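Local structure of nitroalkane oxidase (Podospora anserina, 3MKH) at residues 63-68 and 103-107. The protein oxidises nitroalkanes to aldehydes or ketones with FAD and molecular oxygen, releasing nitrite and hydrogen peroxide. Residues are numbered along the deposited sequence; the frame is centred on the assembly and turned at random.
Sequences QISPAH and LTPIN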
loop_
_atom_site.group_PDB
_atom_site.type_symbol
_atom_site.label_atom_id
_atom_site.label_comp_id
_atom_site.label_asym_id
_atom_site.label_seq_id
_atom_site.Cartn_x
_atom_site.Cartn_y
_atom_site.Cartn_z
ATOM N N GLN A 63 -35.520 -8.261 -11.688
ATOM C CA GLN A 63 -35.042 -8.277 -10.312
ATOM C C GLN A 63 -35.830 -9.266 -9.462
ATOM O O GLN A 63 -35.537 -9.446 -8.292
ATOM C CB GLN A 63 -35.155 -6.872 -9.697
ATOM C CG GLN A 63 -34.261 -5.861 -10.372
ATOM C CD GLN A 63 -34.540 -4.441 -9.922
ATOM O OE1 GLN A 63 -35.602 -4.144 -9.364
ATOM N NE2 GLN A 63 -33.585 -3.555 -10.167
ATOM N N ILE A 64 -36.848 -9.887 -10.047
ATOM C CA ILE A 64 -37.716 -10.789 -9.287
ATOM C C ILE A 64 -37.447 -12.226 -9.723
ATOM O O ILE A 64 -37.299 -12.520 -10.908
ATOM C CB ILE A 64 -39.209 -10.404 -9.442
ATOM C CG1 ILE A 64 -39.454 -9.056 -8.754
ATOM C CG2 ILE A 64 -40.135 -11.465 -8.833
ATOM C CD1 ILE A 64 -40.827 -8.459 -9.034
ATOM N N SER A 65 -37.357 -13.126 -8.761
ATOM C CA SER A 65 -36.978 -14.488 -9.094
ATOM C C SER A 65 -38.070 -15.218 -9.896
ATOM O O SER A 65 -39.255 -14.953 -9.724
ATOM C CB SER A 65 -36.633 -15.237 -7.813
ATOM O OG SER A 65 -37.658 -16.136 -7.497
ATOM N N PRO A 66 -37.670 -16.137 -10.788
ATOM C CA PRO A 66 -38.655 -16.929 -11.544
ATOM C C PRO A 66 -39.670 -17.611 -10.640
ATOM O O PRO A 66 -40.815 -17.802 -11.045
ATOM C CB PRO A 66 -37.794 -17.983 -12.238
ATOM C CG PRO A 66 -36.463 -17.254 -12.464
ATOM C CD PRO A 66 -36.284 -16.440 -11.186
ATOM N N ALA A 67 -39.261 -17.950 -9.419
ATOM C CA ALA A 67 -40.172 -18.607 -8.497
ATOM C C ALA A 67 -41.373 -17.732 -8.159
ATOM O O ALA A 67 -42.418 -18.247 -7.759
ATOM C CB ALA A 67 -39.432 -19.060 -7.227
ATOM N N HIS A 68 -41.238 -16.410 -8.320
ATOM C CA HIS A 68 -42.365 -15.511 -8.073
ATOM C C HIS A 68 -42.931 -14.847 -9.322
ATOM O O HIS A 68 -43.588 -13.805 -9.243
ATOM C CB HIS A 68 -41.993 -14.474 -7.010
ATOM C CG HIS A 68 -41.570 -15.109 -5.726
ATOM N ND1 HIS A 68 -40.250 -15.196 -5.337
ATOM C CD2 HIS A 68 -42.283 -15.779 -4.792
ATOM C CE1 HIS A 68 -40.173 -15.860 -4.196
ATOM N NE2 HIS A 68 -41.394 -16.219 -3.842
ATOM N N LEU A 103 -36.378 -5.794 -3.139
ATOM C CA LEU A 103 -37.141 -7.003 -3.497
ATOM C C LEU A 103 -36.469 -8.313 -3.080
ATOM O O LEU A 103 -37.127 -9.360 -3.016
ATOM C CB LEU A 103 -37.423 -7.032 -5.003
ATOM C CG LEU A 103 -38.260 -5.861 -5.513
ATOM C CD1 LEU A 103 -38.259 -5.789 -7.052
ATOM C CD2 LEU A 103 -39.671 -5.938 -4.944
ATOM N N THR A 104 -35.173 -8.252 -2.790
ATOM C CA THR A 104 -34.392 -9.453 -2.500
ATOM C C THR A 104 -34.902 -10.278 -1.300
ATOM O O THR A 104 -35.022 -11.496 -1.405
ATOM C CB THR A 104 -32.882 -9.126 -2.366
ATOM O OG1 THR A 104 -32.416 -8.569 -3.602
ATOM C CG2 THR A 104 -32.066 -10.397 -2.029
ATOM N N PRO A 105 -35.228 -9.629 -0.170
ATOM C CA PRO A 105 -35.755 -10.427 0.948
ATOM C C PRO A 105 -37.025 -11.176 0.584
ATOM O O PRO A 105 -37.249 -12.275 1.079
ATOM C CB PRO A 105 -36.046 -9.374 2.026
ATOM C CG PRO A 105 -35.056 -8.281 1.715
ATOM C CD PRO A 105 -35.057 -8.213 0.207
ATOM N N ILE A 106 -37.835 -10.587 -0.285
ATOM C CA ILE A 106 -39.047 -11.226 -0.768
ATOM C C ILE A 106 -38.740 -12.410 -1.707
ATOM O O ILE A 106 -39.381 -13.455 -1.605
ATOM C CB ILE A 106 -39.999 -10.207 -1.409
ATOM C CG1 ILE A 106 -40.403 -9.170 -0.353
ATOM C CG2 ILE A 106 -41.254 -10.895 -1.922
ATOM C CD1 ILE A 106 -41.146 -7.994 -0.898
ATOM N N ASN A 107 -37.755 -12.255 -2.592
ATOM C CA ASN A 107 -37.264 -13.382 -3.388
ATOM C C ASN A 107 -36.802 -14.504 -2.469
ATOM O O ASN A 107 -37.004 -15.688 -2.765
ATOM C CB ASN A 107 -36.074 -12.975 -4.263
ATOM C CG ASN A 107 -36.481 -12.157 -5.466
ATOM O OD1 ASN A 107 -35.698 -11.353 -5.974
ATOM N ND2 ASN A 107 -37.699 -12.352 -5.930
#
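Leu-103 meets Gln-63 and Ile-64 through one methyl group. Its CD1 lies 3.9 Å from Ile-64 CG1, an apolar contact. The same CD1 lies 3.9 Å from Gln-63 OE1, where the two side chains cross at about a right angle. The other end of the Gln-63 amide, NE2, is hydrogen-bonded to the Ile-96 carbonyl on the same helix, 90-109. Leu-118 and Phe-121 touch both Leu-103 and Ile-64 and extend this apolar patch of the N-terminal helical domain of the acyl-CoA dehydrogenase fold. Ile-106 takes part mainly through its carbonyl, with O 3.6 Å from His-68 CE1. The His-68 ring follows the short 3-10 turn at 66-67, closed by a hydrogen bond from His-68 N to Ser-65 O. Asn-107 O lies at the edge of this ring, in its plane, 3.5 Å from CE1. Asn-107 contributes the largest surface. Its CG stands anti to its carbonyl carbon and beside its own N (chi1 -75°), which sets the amide against the backbone of 63-65. The amide is probably flipped in the model. Turned back, it could accept from Ser-65 N and donate to Gln-63 O, and would then match the N-H and carbonyl that the loop offers.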